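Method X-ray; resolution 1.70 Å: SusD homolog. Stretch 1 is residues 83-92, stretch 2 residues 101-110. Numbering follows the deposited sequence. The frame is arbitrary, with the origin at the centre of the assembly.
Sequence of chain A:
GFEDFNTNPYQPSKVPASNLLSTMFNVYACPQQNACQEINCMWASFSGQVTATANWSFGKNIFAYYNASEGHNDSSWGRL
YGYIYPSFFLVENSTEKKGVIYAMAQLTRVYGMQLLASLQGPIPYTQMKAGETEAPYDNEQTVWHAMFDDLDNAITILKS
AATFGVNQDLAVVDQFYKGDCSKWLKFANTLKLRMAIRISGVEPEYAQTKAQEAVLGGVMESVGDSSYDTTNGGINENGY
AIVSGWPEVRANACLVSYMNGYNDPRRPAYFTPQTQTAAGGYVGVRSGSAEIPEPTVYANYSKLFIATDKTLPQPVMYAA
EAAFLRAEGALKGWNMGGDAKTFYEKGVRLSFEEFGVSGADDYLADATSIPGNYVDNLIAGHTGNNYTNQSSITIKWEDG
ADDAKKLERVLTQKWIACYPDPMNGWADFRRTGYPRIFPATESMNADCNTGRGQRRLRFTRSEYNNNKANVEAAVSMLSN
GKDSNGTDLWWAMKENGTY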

ATOM      1  N   TYR A  83       8.401 -11.500 -10.466  1.00 17.98           N
ATOM      2  CA  TYR A  83       9.618 -10.925  -9.907  1.00 17.82           C
ATOM      3  C   TYR A  83      10.264 -11.850  -8.848  1.00 17.69           C
ATOM      4  O   TYR A  83      11.485 -11.961  -8.785  1.00 17.58           O
ATOM      5  CB  TYR A  83       9.345  -9.537  -9.303  1.00 16.03           C
ATOM      6  CG  TYR A  83       9.057  -8.455 -10.306  1.00 16.98           C
ATOM      7  CD1 TYR A  83       9.837  -8.307 -11.449  1.00 15.89           C
ATOM      8  CD2 TYR A  83       8.059  -7.509 -10.057  1.00 15.32           C
ATOM      9  CE1 TYR A  83       9.576  -7.321 -12.359  1.00 16.01           C
ATOM     10  CE2 TYR A  83       7.807  -6.499 -10.945  1.00 17.14           C
ATOM     11  CZ  TYR A  83       8.557  -6.398 -12.097  1.00 16.15           C
ATOM     12  OH  TYR A  83       8.306  -5.380 -12.984  1.00 18.71           O
ATOM     13  N   ILE A  84       9.447 -12.506  -8.026  1.00 16.36           N
ATOM     14  CA  ILE A  84       9.963 -13.241  -6.891  1.00 17.41           C
ATOM     15  C   ILE A  84      10.483 -14.617  -7.286  1.00 17.68           C
ATOM     16  O   ILE A  84      11.499 -15.066  -6.750  1.00 18.80           O
ATOM     17  CB  ILE A  84       8.893 -13.371  -5.773  1.00 16.74           C
ATOM     18  CG1 ILE A  84       8.530 -11.953  -5.252  1.00 16.60           C
ATOM     19  CG2 ILE A  84       9.378 -14.312  -4.664  1.00 17.83           C
ATOM     20  CD1 ILE A  84       9.765 -11.097  -4.752  1.00 18.08           C
ATOM     21  N   TYR A  85       9.803 -15.275  -8.227  1.00 18.85           N
ATOM     22  CA  TYR A  85      10.197 -16.651  -8.604  1.00 20.48           C
ATOM     23  C   TYR A  85      10.542 -16.718 -10.080  1.00 21.60           C
ATOM     24  O   TYR A  85       9.867 -16.052 -10.868  1.00 22.12           O
ATOM     25  CB  TYR A  85       9.062 -17.619  -8.301  1.00 21.37           C
ATOM     26  CG  TYR A  85       8.549 -17.587  -6.900  1.00 20.85           C
ATOM     27  CD1 TYR A  85       9.226 -18.241  -5.859  1.00 21.92           C
ATOM     28  CD2 TYR A  85       7.346 -16.968  -6.600  1.00 20.49           C
ATOM     29  CE1 TYR A  85       8.728 -18.218  -4.563  1.00 23.29           C
ATOM     30  CE2 TYR A  85       6.844 -16.969  -5.279  1.00 19.14           C
ATOM     31  CZ  TYR A  85       7.541 -17.590  -4.294  1.00 22.25           C
ATOM     32  OH  TYR A  85       7.052 -17.539  -3.013  1.00 26.32           O
ATOM     33  N   PRO A  86      11.556 -17.533 -10.471  1.00 22.38           N
ATOM     34  CA  PRO A  86      12.315 -18.481  -9.630  1.00 22.62           C
ATOM     35  C   PRO A  86      13.498 -17.890  -8.867  1.00 22.42           C
ATOM     36  O   PRO A  86      14.214 -18.619  -8.210  1.00 23.17           O
ATOM     37  CB  PRO A  86      12.795 -19.543 -10.658  1.00 23.41           C
ATOM     38  CG  PRO A  86      12.996 -18.767 -11.909  1.00 24.23           C
ATOM     39  CD  PRO A  86      11.846 -17.755 -11.918  1.00 24.17           C
ATOM     40  N   SER A  87      13.718 -16.589  -8.937  1.00 21.71           N
ATOM     41  CA  SER A  87      14.933 -16.036  -8.341  1.00 21.43           C
ATOM     42  C   SER A  87      15.077 -16.384  -6.869  1.00 20.06           C
ATOM     43  O   SER A  87      16.186 -16.631  -6.443  1.00 20.48           O
ATOM     44  CB  SER A  87      15.018 -14.529  -8.541  1.00 21.26           C
ATOM     45  OG  SER A  87      15.081 -14.254  -9.927  1.00 25.26           O
ATOM     46  N   PHE A  88      13.977 -16.397  -6.105  1.00 18.68           N
ATOM     47  CA  PHE A  88      14.068 -16.724  -4.693  1.00 19.07           C
ATOM     48  C   PHE A  88      14.767 -18.084  -4.475  1.00 20.25           C
ATOM     49  O   PHE A  88      15.678 -18.227  -3.620  1.00 20.62           O
ATOM     50  CB  PHE A  88      12.706 -16.779  -3.967  1.00 18.95           C
ATOM     51  CG  PHE A  88      12.861 -17.221  -2.581  1.00 17.68           C
ATOM     52  CD1 PHE A  88      13.436 -16.379  -1.673  1.00 17.08           C
ATOM     53  CD2 PHE A  88      12.563 -18.516  -2.197  1.00 19.16           C
ATOM     54  CE1 PHE A  88      13.676 -16.792  -0.382  1.00 18.75           C
ATOM     55  CE2 PHE A  88      12.799 -18.946  -0.929  1.00 19.09           C
ATOM     56  CZ  PHE A  88      13.370 -18.084  -0.009  1.00 20.30           C
ATOM     57  N   PHE A  89      14.341 -19.090  -5.235  1.00 20.83           N
ATOM     58  CA  PHE A  89      14.897 -20.437  -5.053  1.00 22.31           C
ATOM     59  C   PHE A  89      16.300 -20.562  -5.588  1.00 22.51           C
ATOM     60  O   PHE A  89      17.130 -21.255  -5.011  1.00 22.71           O
ATOM     61  CB  PHE A  89      14.011 -21.508  -5.672  1.00 22.70           C
ATOM     62  CG  PHE A  89      12.701 -21.649  -4.963  1.00 25.76           C
ATOM     63  CD1 PHE A  89      12.667 -21.993  -3.627  1.00 27.14           C
ATOM     64  CD2 PHE A  89      11.506 -21.419  -5.614  1.00 28.94           C
ATOM     65  CE1 PHE A  89      11.458 -22.120  -2.945  1.00 29.01           C
ATOM     66  CE2 PHE A  89      10.297 -21.565  -4.934  1.00 27.79           C
ATOM     67  CZ  PHE A  89      10.276 -21.896  -3.618  1.00 29.02           C
ATOM     68  N   LEU A  90      16.582 -19.860  -6.668  1.00 22.58           N
ATOM     69  CA  LEU A  90      17.938 -19.797  -7.180  1.00 22.72           C
ATOM     70  C   LEU A  90      18.894 -19.175  -6.156  1.00 22.54           C
ATOM     71  O   LEU A  90      20.017 -19.677  -5.971  1.00 22.81           O
ATOM     72  CB  LEU A  90      17.965 -19.005  -8.493  1.00 22.40           C
ATOM     73  CG  LEU A  90      17.297 -19.682  -9.695  1.00 25.00           C
ATOM     74  CD1 LEU A  90      17.231 -18.677 -10.864  1.00 25.14           C
ATOM     75  CD2 LEU A  90      18.020 -20.940 -10.158  1.00 24.94           C
ATOM     76  N   VAL A  91      18.450 -18.123  -5.463  1.00 21.51           N
ATOM     77  CA  VAL A  91      19.273 -17.505  -4.420  1.00 21.56           C
ATOM     78  C   VAL A  91      19.416 -18.451  -3.241  1.00 21.65           C
ATOM     79  O   VAL A  91      20.501 -18.632  -2.692  1.00 21.73           O
ATOM     80  CB  VAL A  91      18.736 -16.145  -3.934  1.00 20.64           C
ATOM     81  CG1 VAL A  91      19.516 -15.651  -2.718  1.00 19.65           C
ATOM     82  CG2 VAL A  91      18.781 -15.100  -5.102  1.00 19.74           C
ATOM     83  N   GLU A  92      18.316 -19.047  -2.839  1.00 22.31           N
ATOM     84  CA  GLU A  92      18.329 -19.948  -1.695  1.00 23.71           C
ATOM     85  C   GLU A  92      19.320 -21.075  -1.903  1.00 25.23           C
ATOM     86  O   GLU A  92      20.110 -21.413  -1.003  1.00 24.59           O
ATOM     87  CB  GLU A  92      16.921 -20.516  -1.478  1.00 23.30           C
ATOM     88  CG  GLU A  92      16.809 -21.463  -0.280  1.00 25.65           C
ATOM     89  CD  GLU A  92      15.356 -21.701   0.143  1.00 29.71           C
ATOM     90  OE1 GLU A  92      14.660 -22.392  -0.624  1.00 27.44           O
ATOM     91  OE2 GLU A  92      14.912 -21.165   1.205  1.00 29.69           O
ATOM     92  N   ILE A 101      22.726 -12.084   1.402  1.00 17.19           N
ATOM     93  CA  ILE A 101      22.023 -12.128   0.109  1.00 17.76           C
ATOM     94  C   ILE A 101      20.792 -13.019   0.282  1.00 17.52           C
ATOM     95  O   ILE A 101      19.733 -12.680  -0.223  1.00 16.16           O
ATOM     96  CB  ILE A 101      22.928 -12.587  -1.068  1.00 17.73           C
ATOM     97  CG1 ILE A 101      24.135 -11.635  -1.170  1.00 19.00           C
ATOM     98  CG2 ILE A 101      22.144 -12.692  -2.374  1.00 17.01           C
ATOM     99  CD1 ILE A 101      23.798 -10.130  -1.248  1.00 16.73           C
ATOM    100  N   TYR A 102      20.902 -14.107   1.057  1.00 17.94           N
ATOM    101  CA  TYR A 102      19.753 -14.930   1.345  1.00 16.99           C
ATOM    102  C   TYR A 102      18.739 -14.178   2.193  1.00 17.92           C
ATOM    103  O   TYR A 102      17.538 -14.252   1.933  1.00 16.95           O
ATOM    104  CB  TYR A 102      20.159 -16.220   2.046  1.00 18.31           C
ATOM    105  CG  TYR A 102      19.001 -17.086   2.388  1.00 17.05           C
ATOM    106  CD1 TYR A 102      18.203 -17.633   1.386  1.00 20.93           C
ATOM    107  CD2 TYR A 102      18.697 -17.397   3.722  1.00 16.72           C
ATOM    108  CE1 TYR A 102      17.129 -18.450   1.695  1.00 19.27           C
ATOM    109  CE2 TYR A 102      17.616 -18.233   4.026  1.00 17.08           C
ATOM    110  CZ  TYR A 102      16.858 -18.759   2.998  1.00 19.71           C
ATOM    111  OH  TYR A 102      15.778 -19.596   3.278  1.00 20.04           O
ATOM    112  N   ALA A 103      19.216 -13.469   3.224  1.00 17.37           N
ATOM    113  CA  ALA A 103      18.356 -12.637   4.055  1.00 17.39           C
ATOM    114  C   ALA A 103      17.577 -11.660   3.166  1.00 16.73           C
ATOM    115  O   ALA A 103      16.361 -11.485   3.332  1.00 16.01           O
ATOM    116  CB  ALA A 103      19.183 -11.888   5.072  1.00 17.30           C
HETATM  117  N   MSE A 104      18.269 -10.993   2.237  1.00 16.21           N
HETATM  118  CA  MSE A 104      17.586 -10.039   1.358  1.00 16.29           C
HETATM  119  C   MSE A 104      16.576 -10.708   0.440  1.00 17.02           C
HETATM  120  O   MSE A 104      15.556 -10.113   0.111  1.00 16.80           O
HETATM  121  CB  MSE A 104      18.588  -9.199   0.556  1.00 16.31           C
HETATM  122  CG  MSE A 104      19.393  -8.270   1.435  1.00 16.96           C
HETATM  123 SE   MSE A 104      18.361  -6.946   2.296  0.75 14.62          SE
HETATM  124  CE  MSE A 104      17.176  -6.500   0.790  1.00 21.70           C
ATOM    125  N   ALA A 105      16.858 -11.947   0.011  1.00 16.36           N
ATOM    126  CA  ALA A 105      15.912 -12.688  -0.838  1.00 16.22           C
ATOM    127  C   ALA A 105      14.659 -13.049  -0.034  1.00 16.02           C
ATOM    128  O   ALA A 105      13.549 -12.909  -0.515  1.00 15.50           O
ATOM    129  CB  ALA A 105      16.584 -13.934  -1.436  1.00 15.36           C
ATOM    130  N   GLN A 106      14.842 -13.408   1.226  1.00 16.67           N
ATOM    131  CA  GLN A 106      13.728 -13.696   2.124  1.00 15.96           C
ATOM    132  C   GLN A 106      12.875 -12.463   2.386  1.00 15.78           C
ATOM    133  O   GLN A 106      11.643 -12.515   2.312  1.00 16.82           O
ATOM    134  CB  GLN A 106      14.279 -14.187   3.461  1.00 15.33           C
ATOM    135  CG  GLN A 106      14.722 -15.606   3.442  1.00 17.31           C
ATOM    136  CD  GLN A 106      14.945 -16.137   4.847  1.00 18.96           C
ATOM    137  OE1 GLN A 106      15.708 -15.560   5.620  1.00 18.98           O
ATOM    138  NE2 GLN A 106      14.253 -17.209   5.181  1.00 18.14           N
ATOM    139  N   LEU A 107      13.541 -11.375   2.720  1.00 15.38           N
ATOM    140  CA  LEU A 107      12.838 -10.093   2.965  1.00 15.25           C
ATOM    141  C   LEU A 107      12.023  -9.633   1.735  1.00 15.11           C
ATOM    142  O   LEU A 107      10.893  -9.191   1.839  1.00 15.71           O
ATOM    143  CB  LEU A 107      13.819  -9.038   3.391  1.00 16.02           C
ATOM    144  CG  LEU A 107      13.268  -7.615   3.587  1.00 15.14           C
ATOM    145  CD1 LEU A 107      12.213  -7.568   4.707  1.00 14.47           C
ATOM    146  CD2 LEU A 107      14.484  -6.669   3.901  1.00 15.47           C
ATOM    147  N   THR A 108      12.624  -9.745   0.577  1.00 15.43           N
ATOM    148  CA  THR A 108      12.018  -9.306  -0.656  1.00 15.88           C
ATOM    149  C   THR A 108      10.823 -10.188  -1.052  1.00 15.84           C
ATOM    150  O   THR A 108       9.776  -9.650  -1.472  1.00 15.46           O
ATOM    151  CB  THR A 108      13.070  -9.166  -1.782  1.00 16.66           C
ATOM    152  OG1 THR A 108      14.159  -8.330  -1.340  1.00 17.93           O
ATOM    153  CG2 THR A 108      12.438  -8.525  -3.024  1.00 14.87           C
ATOM    154  N   ARG A 109      10.967 -11.499  -0.890  1.00 16.01           N
ATOM    155  CA  ARG A 109       9.852 -12.440  -1.050  1.00 16.11           C
ATOM    156  C   ARG A 109       8.723 -12.132  -0.103  1.00 16.47           C
ATOM    157  O   ARG A 109       7.600 -12.037  -0.520  1.00 16.40           O
ATOM    158  CB  ARG A 109      10.331 -13.855  -0.792  1.00 17.34           C
ATOM    159  CG  ARG A 109       9.309 -14.954  -1.051  1.00 18.30           C
ATOM    160  CD  ARG A 109       9.893 -16.255  -0.709  1.00 24.15           C
ATOM    161  NE  ARG A 109       8.946 -17.351  -0.904  1.00 24.05           N
ATOM    162  CZ  ARG A 109       8.954 -18.494  -0.241  1.00 26.00           C
ATOM    163  NH1 ARG A 109       9.791 -18.702   0.786  1.00 25.83           N
ATOM    164  NH2 ARG A 109       8.052 -19.405  -0.572  1.00 26.92           N
ATOM    165  N   VAL A 110       9.036 -11.952   1.189  1.00 14.47           N
ATOM    166  CA  VAL A 110       8.005 -11.590   2.139  1.00 14.46           C
ATOM    167  C   VAL A 110       7.332 -10.277   1.687  1.00 13.87           C
ATOM    168  O   VAL A 110       6.116 -10.185   1.755  1.00 14.04           O
ATOM    169  CB  VAL A 110       8.516 -11.484   3.592  1.00 13.76           C
ATOM    170  CG1 VAL A 110       7.443 -10.753   4.500  1.00 14.19           C
ATOM    171  CG2 VAL A 110       8.939 -12.887   4.187  1.00 15.23           C
TER

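Two helical segments of this SusD homolog, 87-92 and 101-110, run nearly antiparallel at 158°, with their axes 9.4 Å apart at closest approach. The register advances in helical steps: Ile84 lies nearest Arg109, Phe88 nearest Ala105, and Glu92 nearest Tyr102. Ile84, Phe88 and Val91 all point CA-to-CB toward the partner, Ile84 from the end of the preceding helix, and together the two stretches bury 562 Å².

Phe88 is the knob. Its chi1 of 175° (t) carries the ring into a hole formed by Tyr102, Ala105, Gln106 and Arg109. Ala105 suits this hole because a methyl is all the side chain it has: its CB stands 4.0 Å from Phe88 CD1 and 3.6 Å from Val91 CG1, so one small residue serves two neighbours. The ring edge meets the helix backbone, with Phe88 CD1 3.7 Å from Ala105 O, while one ring face is left for Arg109.

Arg109 covers that face with an almost fully extended chain, chi1 through chi3 all t. Its CD lies 3.6 Å from the centroid of the Phe88 ring, only 8° off the normal, a CH-pi contact. Further out, the guanidinium lies flat on the same ring, planes at 26°, with an off-centre cation-pi distance of 4.4 Å from Arg109 CZ to the centroid of the Phe88 ring. Stacking occupies a guanidinium face and leaves its edge free for hydrogen bonds. Tyr85 OH uses that edge, accepting from Arg109 NE at 2.8 Å and, less linearly, from Arg109 NH2 at 3.2 Å. Tyr85 is the first residue to leave helical phi/psi, just before a cis peptide bond to Pro86. Its CB points sideways, yet with chi1 at -54° (m) the long ring delivers the hydroxyl to the arginine. Ile84, m at both chi angles, packs CG2 at 3.7 Å against Arg109 CG, an aliphatic partner for the aliphatic part of the chain.

At the other end the polar pairing is simpler. Tyr102 OH donates to Glu92 OE2 at 2.7 Å, near the plane of the tyrosine ring. Both CB atoms point sideways, but both side chains take chi1 t and their ends come nearer the partner. Tyr102 also offers carbon to Phe88, its CE1 lying 4.1 Å from Phe88 CZ. Val91, chi1 t, completes the seam, with CG1 4.0 Å from Ile101 CG2.

The rule to read here is an aromatic knob set edge-on against the backbone at a small residue, with an arginine that points toward the partner covering its face. Tyr85, Glu92 and Tyr102 reach in from sideways positions, and Arg109 and Tyr102 both pack through carbon and hydrogen-bond through polar atoms.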